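Local coordinates for mRNA export factor GLE1 (PDB 6B4E), which serves as a nuclear pore component for mRNA export and binds inositol hexakisphosphate, with enzyme-activating activity, and appears here as its C-terminal domain bound to Nup42, at residues F183-L189 with H201-L207; I257-S263 with L276-L280. The contacts are given in a common frame with arbitrary orientation. Residues are numbered along the deposited sequence.

Interaction 1. Residues F183-L189 with H201-L207; sequences FAIITRL and HPFPIAL
Helix 169-188 ends here in helical geometry through Arg188, Leu189 turning extended, while 201-204 is irregular and the chain then enters helix 206-216. The nearest CA atoms are those of Thr187 and Ile205, 4.6 Å apart. Thr187 is the main bump: it settles into the hollow of the 203-207 turn, its CA 3.2 Å from Phe203 O in a CA-H...O contact, its CB 3.6 Å from Pro204 O and its CG2 4.1 Å from Leu207 CB. Its p rotamer turns OG1 back to Ala184 O (2.8 Å) and to Ser208 beyond. Phe183, chi1 t, fills the space one turn back along the helix, with ring edge CZ 3.8 Å from Leu207 CD1 and CE1 4.2 Å from Phe203 CB; Ile186 CG2 also lies 4.2 Å from Phe203 CB. The linker thus doubles back on the C-terminal end of the helix it has just left, within the all-helical Gle1 C-terminal domain. His201 (chi1 t) points NE2 at the helix end, in weak hydrogen bonds to Ile186 O (3.1 Å) and Leu189 O (2.9 Å), while its ND1 accepts Phe203 N at 3.1 Å, fixing the ring. Ile205, chi1 t and chi2 p, stretches CD1 to 3.9 Å from Arg188 CB, whose guanidinium leaves for Ala237. Helices 108-121 and 124-136 cover Phe203 through Leu119 and Gln126.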
loop_
_atom_site.group_PDB
_atom_site.type_symbol
_atom_site.label_atom_id
_atom_site.label_comp_id
_atom_site.label_asym_id
_atom_site.label_seq_id
_atom_site.Cartn_x
_atom_site.Cartn_y
_atom_site.Cartn_z
ATOM N N PHE A 183 3.325 1.174 0.358
ATOM C CA PHE A 183 3.000 -0.224 0.089
ATOM C C PHE A 183 3.620 -0.673 -1.226
ATOM O O PHE A 183 4.171 -1.774 -1.321
ATOM C CB PHE A 183 1.485 -0.412 0.064
ATOM C CG PHE A 183 1.046 -1.848 -0.110
ATOM C CD1 PHE A 183 1.209 -2.755 0.911
ATOM C CD2 PHE A 183 0.457 -2.266 -1.293
ATOM C CE1 PHE A 183 0.799 -4.073 0.754
ATOM C CE2 PHE A 183 0.042 -3.571 -1.454
ATOM C CZ PHE A 183 0.216 -4.476 -0.428
ATOM N N ALA A 184 3.565 0.187 -2.235
ATOM C CA ALA A 184 4.173 -0.118 -3.521
ATOM C C ALA A 184 5.644 -0.490 -3.369
ATOM O O ALA A 184 6.091 -1.516 -3.901
ATOM C CB ALA A 184 4.008 1.071 -4.463
ATOM N N ILE A 185 6.414 0.359 -2.680
ATOM C CA ILE A 185 7.820 0.076 -2.384
ATOM C C ILE A 185 7.965 -1.318 -1.790
ATOM O O ILE A 185 8.809 -2.117 -2.218
ATOM C CB ILE A 185 8.387 1.140 -1.421
ATOM C CG1 ILE A 185 8.575 2.491 -2.132
ATOM C CG2 ILE A 185 9.695 0.669 -0.760
ATOM C CD1 ILE A 185 9.690 2.538 -3.167
ATOM N N ILE A 186 7.188 -1.604 -0.742
ATOM C CA ILE A 186 7.333 -2.878 -0.051
ATOM C C ILE A 186 7.142 -4.042 -1.020
ATOM O O ILE A 186 7.865 -5.047 -0.949
ATOM C CB ILE A 186 6.358 -2.945 1.141
ATOM C CG1 ILE A 186 6.803 -1.951 2.226
ATOM C CG2 ILE A 186 6.286 -4.366 1.706
ATOM C CD1 ILE A 186 5.846 -1.780 3.386
ATOM N N THR A 187 6.176 -3.941 -1.939
ATOM C CA THR A 187 5.925 -5.074 -2.820
ATOM C C THR A 187 7.069 -5.325 -3.792
ATOM O O THR A 187 7.197 -6.453 -4.278
ATOM C CB THR A 187 4.625 -4.924 -3.628
ATOM O OG1 THR A 187 4.729 -3.861 -4.586
ATOM C CG2 THR A 187 3.396 -4.722 -2.726
ATOM N N ARG A 188 7.910 -4.326 -4.075
ATOM C CA ARG A 188 8.975 -4.496 -5.058
ATOM C C ARG A 188 10.365 -4.570 -4.431
ATOM O O ARG A 188 11.354 -4.756 -5.150
ATOM C CB ARG A 188 8.899 -3.385 -6.125
ATOM C CG ARG A 188 9.126 -1.937 -5.678
ATOM C CD ARG A 188 10.567 -1.619 -5.345
ATOM N NE ARG A 188 10.808 -0.189 -5.559
ATOM C CZ ARG A 188 11.986 0.415 -5.458
ATOM N NH1 ARG A 188 13.063 -0.264 -5.118
ATOM N NH2 ARG A 188 12.068 1.731 -5.694
ATOM N N LEU A 189 10.463 -4.485 -3.110
ATOM C CA LEU A 189 11.716 -4.758 -2.422
ATOM C C LEU A 189 11.898 -6.251 -2.217
ATOM O O LEU A 189 10.932 -6.987 -2.000
ATOM C CB LEU A 189 11.753 -4.068 -1.058
ATOM C CG LEU A 189 11.828 -2.540 -1.026
ATOM C CD1 LEU A 189 11.574 -2.051 0.392
ATOM C CD2 LEU A 189 13.166 -2.049 -1.510
ATOM N N HIS A 201 8.339 -13.624 1.275
ATOM C CA HIS A 201 8.042 -12.199 1.330
ATOM C C HIS A 201 6.585 -12.028 1.737
ATOM O O HIS A 201 5.703 -12.592 1.081
ATOM C CB HIS A 201 8.313 -11.582 -0.038
ATOM C CG HIS A 201 8.317 -10.083 -0.058
ATOM N ND1 HIS A 201 7.276 -9.320 0.422
ATOM C CD2 HIS A 201 9.211 -9.211 -0.584
ATOM C CE1 HIS A 201 7.542 -8.040 0.221
ATOM N NE2 HIS A 201 8.712 -7.948 -0.383
ATOM N N PRO A 202 6.281 -11.288 2.801
ATOM C CA PRO A 202 4.888 -11.247 3.275
ATOM C C PRO A 202 3.942 -10.430 2.402
ATOM O O PRO A 202 2.722 -10.598 2.527
ATOM C CB PRO A 202 5.021 -10.642 4.678
ATOM C CG PRO A 202 6.248 -9.812 4.607
ATOM C CD PRO A 202 7.188 -10.530 3.679
ATOM N N PHE A 203 4.444 -9.546 1.537
ATOM C CA PHE A 203 3.602 -8.697 0.688
ATOM C C PHE A 203 4.270 -8.544 -0.668
ATOM O O PHE A 203 4.749 -7.461 -1.029
ATOM C CB PHE A 203 3.367 -7.324 1.323
ATOM C CG PHE A 203 2.688 -7.399 2.656
ATOM C CD1 PHE A 203 1.367 -7.779 2.761
ATOM C CD2 PHE A 203 3.391 -7.110 3.797
ATOM C CE1 PHE A 203 0.784 -7.855 3.971
ATOM C CE2 PHE A 203 2.799 -7.189 4.998
ATOM C CZ PHE A 203 1.508 -7.557 5.086
ATOM N N PRO A 204 4.272 -9.599 -1.462
ATOM C CA PRO A 204 5.149 -9.681 -2.637
ATOM C C PRO A 204 4.579 -8.935 -3.840
ATOM O O PRO A 204 3.505 -8.335 -3.789
ATOM C CB PRO A 204 5.229 -11.194 -2.876
ATOM C CG PRO A 204 3.879 -11.687 -2.441
ATOM C CD PRO A 204 3.574 -10.876 -1.203
ATOM N N ILE A 205 5.340 -8.973 -4.941
ATOM C CA ILE A 205 5.040 -8.138 -6.097
ATOM C C ILE A 205 3.691 -8.499 -6.711
ATOM O O ILE A 205 3.050 -7.658 -7.339
ATOM C CB ILE A 205 6.204 -8.224 -7.114
ATOM C CG1 ILE A 205 6.055 -7.187 -8.225
ATOM C CG2 ILE A 205 6.334 -9.616 -7.747
ATOM C CD1 ILE A 205 6.239 -5.792 -7.766
ATOM N N ALA A 206 3.224 -9.742 -6.516
ATOM C CA ALA A 206 1.887 -10.112 -6.970
ATOM C C ALA A 206 0.830 -9.137 -6.466
ATOM O O ALA A 206 -0.189 -8.932 -7.127
ATOM C CB ALA A 206 1.542 -11.532 -6.495
ATOM N N LEU A 207 1.039 -8.554 -5.285
ATOM C CA LEU A 207 0.021 -7.677 -4.720
ATOM C C LEU A 207 -0.089 -6.374 -5.496
ATOM O O LEU A 207 -1.157 -5.752 -5.501
ATOM C CB LEU A 207 0.324 -7.402 -3.251
ATOM C CG LEU A 207 0.406 -8.650 -2.361
ATOM C CD1 LEU A 207 0.465 -8.227 -0.905
ATOM C CD2 LEU A 207 -0.762 -9.595 -2.600
#

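Interaction 2. Residues I257-S263 with L276-L280; sequences IGEELTS and LRILL
Two helical segments run nearly antiparallel, their axes 8.5 Å apart at closest approach with a signed crossing angle of -149°; the first holds a wider pi-type turn at 257-261. The nearest CA atoms are those of Gly258 and Arg277, 5.2 Å apart. An ideal CB on Gly258 would lie 2.9 Å from Leu280 CB, a clash. The apolar part is Leu276 (t, p), which directs CD2 to Ile257 CB (4.3 Å) and Thr262 CG2 (4.1 Å). Two carbonyls are covered by leucine methyls: Ile257 O, which lacks a polar partner, by Leu276 CD2 (3.5 Å), and Gly258 O by Leu280 CD2 (3.7 Å). The ionic part is Arg277 (t, t, m), a knob among Gly258, Glu259, Thr262 and Ser263, with a salt bridge from NH2 to Glu259 OE2 (2.8 Å) and a weak hydrogen bond from NH1 to Glu259 OE1 (3.2 Å). Consecutive helices 225-264 and 271-284, antiparallel and joined by a short connection, form an alpha-alpha hairpin, Gly258 allowing the close approach.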
loop_
_atom_site.group_PDB
_atom_site.type_symbol
_atom_site.label_atom_id
_atom_site.label_comp_id
_atom_site.label_asym_id
_atom_site.label_seq_id
_atom_site.Cartn_x
_atom_site.Cartn_y
_atom_site.Cartn_z
ATOM N N ILE A 257 -3.536 0.998 -17.937
ATOM C CA ILE A 257 -3.825 2.085 -16.988
ATOM C C ILE A 257 -3.445 3.442 -17.573
ATOM O O ILE A 257 -4.147 4.438 -17.364
ATOM C CB ILE A 257 -3.148 1.871 -15.610
ATOM C CG1 ILE A 257 -1.610 1.760 -15.666
ATOM C CG2 ILE A 257 -3.747 0.686 -14.928
ATOM C CD1 ILE A 257 -0.954 1.901 -14.279
ATOM N N GLY A 258 -2.314 3.524 -18.276
ATOM C CA GLY A 258 -1.802 4.826 -18.670
ATOM C C GLY A 258 -2.432 5.398 -19.919
ATOM O O GLY A 258 -2.539 6.623 -20.052
ATOM N N GLU A 259 -2.840 4.541 -20.858
ATOM C CA GLU A 259 -3.493 4.977 -22.091
ATOM C C GLU A 259 -5.003 4.776 -22.022
ATOM O O GLU A 259 -5.769 5.736 -22.144
ATOM C CB GLU A 259 -2.926 4.221 -23.301
ATOM C CG GLU A 259 -3.648 4.519 -24.610
ATOM C CD GLU A 259 -3.601 6.003 -24.985
ATOM O OE1 GLU A 259 -4.642 6.559 -25.387
ATOM O OE2 GLU A 259 -2.514 6.614 -24.880
ATOM N N GLU A 260 -5.446 3.535 -21.806
ATOM C CA GLU A 260 -6.868 3.230 -21.941
ATOM C C GLU A 260 -7.688 3.814 -20.798
ATOM O O GLU A 260 -8.715 4.455 -21.028
ATOM C CB GLU A 260 -7.070 1.714 -22.038
ATOM C CG GLU A 260 -8.503 1.282 -22.321
ATOM C CD GLU A 260 -9.034 1.794 -23.664
ATOM O OE1 GLU A 260 -10.264 1.730 -23.880
ATOM O OE2 GLU A 260 -8.227 2.259 -24.502
ATOM N N LEU A 261 -7.269 3.590 -19.555
ATOM C CA LEU A 261 -8.046 4.088 -18.424
ATOM C C LEU A 261 -8.102 5.615 -18.422
ATOM O O LEU A 261 -9.170 6.203 -18.211
ATOM C CB LEU A 261 -7.453 3.543 -17.127
ATOM C CG LEU A 261 -8.241 3.819 -15.847
ATOM C CD1 LEU A 261 -9.633 3.208 -15.902
ATOM C CD2 LEU A 261 -7.473 3.280 -14.663
ATOM N N THR A 262 -6.975 6.278 -18.677
ATOM C CA THR A 262 -6.986 7.740 -18.738
ATOM C C THR A 262 -7.841 8.238 -19.903
ATOM O O THR A 262 -8.556 9.240 -19.771
ATOM C CB THR A 262 -5.559 8.285 -18.860
ATOM O OG1 THR A 262 -4.945 7.755 -20.038
ATOM C CG2 THR A 262 -4.727 7.903 -17.678
ATOM N N SER A 263 -7.765 7.566 -21.060
ATOM C CA SER A 263 -8.564 7.981 -22.214
ATOM C C SER A 263 -10.051 7.894 -21.910
ATOM O O SER A 263 -10.828 8.787 -22.275
ATOM C CB SER A 263 -8.241 7.119 -23.442
ATOM O OG SER A 263 -7.061 7.534 -24.100
ATOM N N LEU A 276 -0.630 10.550 -14.791
ATOM C CA LEU A 276 -0.380 9.165 -15.184
ATOM C C LEU A 276 -0.059 9.082 -16.669
ATOM O O LEU A 276 0.812 8.313 -17.086
ATOM C CB LEU A 276 -1.585 8.285 -14.850
ATOM C CG LEU A 276 -1.363 6.773 -14.961
ATOM C CD1 LEU A 276 -0.266 6.308 -14.016
ATOM C CD2 LEU A 276 -2.652 5.998 -14.671
ATOM N N ARG A 277 -0.744 9.883 -17.490
ATOM C CA ARG A 277 -0.433 9.873 -18.914
ATOM C C ARG A 277 0.981 10.395 -19.167
ATOM O O ARG A 277 1.676 9.902 -20.056
ATOM C CB ARG A 277 -1.465 10.691 -19.690
ATOM C CG ARG A 277 -1.113 10.856 -21.166
ATOM C CD ARG A 277 -2.279 11.369 -21.988
ATOM N NE ARG A 277 -3.383 10.417 -22.042
ATOM C CZ ARG A 277 -3.464 9.397 -22.891
ATOM N NH1 ARG A 277 -4.522 8.590 -22.858
ATOM N NH2 ARG A 277 -2.496 9.173 -23.773
ATOM N N ILE A 278 1.425 11.393 -18.393
ATOM C CA ILE A 278 2.799 11.887 -18.529
ATOM C C ILE A 278 3.805 10.786 -18.192
ATOM O O ILE A 278 4.853 10.662 -18.852
ATOM C CB ILE A 278 2.997 13.129 -17.636
ATOM C CG1 ILE A 278 2.186 14.311 -18.205
ATOM C CG2 ILE A 278 4.471 13.463 -17.480
ATOM C CD1 ILE A 278 2.619 14.783 -19.570
ATOM N N LEU A 279 3.511 9.982 -17.156
ATOM C CA LEU A 279 4.382 8.860 -16.802
ATOM C C LEU A 279 4.404 7.817 -17.912
ATOM O O LEU A 279 5.476 7.286 -18.264
ATOM C CB LEU A 279 3.928 8.223 -15.490
ATOM C CG LEU A 279 4.097 9.093 -14.242
ATOM C CD1 LEU A 279 3.442 8.515 -13.037
ATOM C CD2 LEU A 279 5.579 9.341 -13.916
ATOM N N LEU A 280 3.230 7.504 -18.475
ATOM C CA LEU A 280 3.194 6.600 -19.622
ATOM C C LEU A 280 4.085 7.133 -20.737
ATOM O O LEU A 280 4.867 6.387 -21.336
ATOM C CB LEU A 280 1.758 6.440 -20.129
ATOM C CG LEU A 280 1.592 5.718 -21.486
ATOM C CD1 LEU A 280 1.472 4.241 -21.283
ATOM C CD2 LEU A 280 0.409 6.243 -22.292
#

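Overall arrangement
Interaction 1 lies nearer the middle of the chain, its centre 10 Å from the chain centre against 22 Å for interaction 2, yet it is only partly buried, whereas the more peripheral interaction 2 is a buried contact. The two centres are 23 Å apart. Helix 225-264 links them: it packs on interaction 1 through Trp234, Ala238 and Tyr246, then supplies one half of interaction 2, where Leu212 and Cys216 of helix 206-216 meet Ile257. In interaction 1 a loop packs on a helix end through backbone carbonyls, a histidine and the Phe183 ring on aliphatic atoms; interaction 2 is helix on helix, its salt bridge between partly exposed residues. The Nup42 chain packs on Ala206, Glu260 and Leu261, which play no part in either contact.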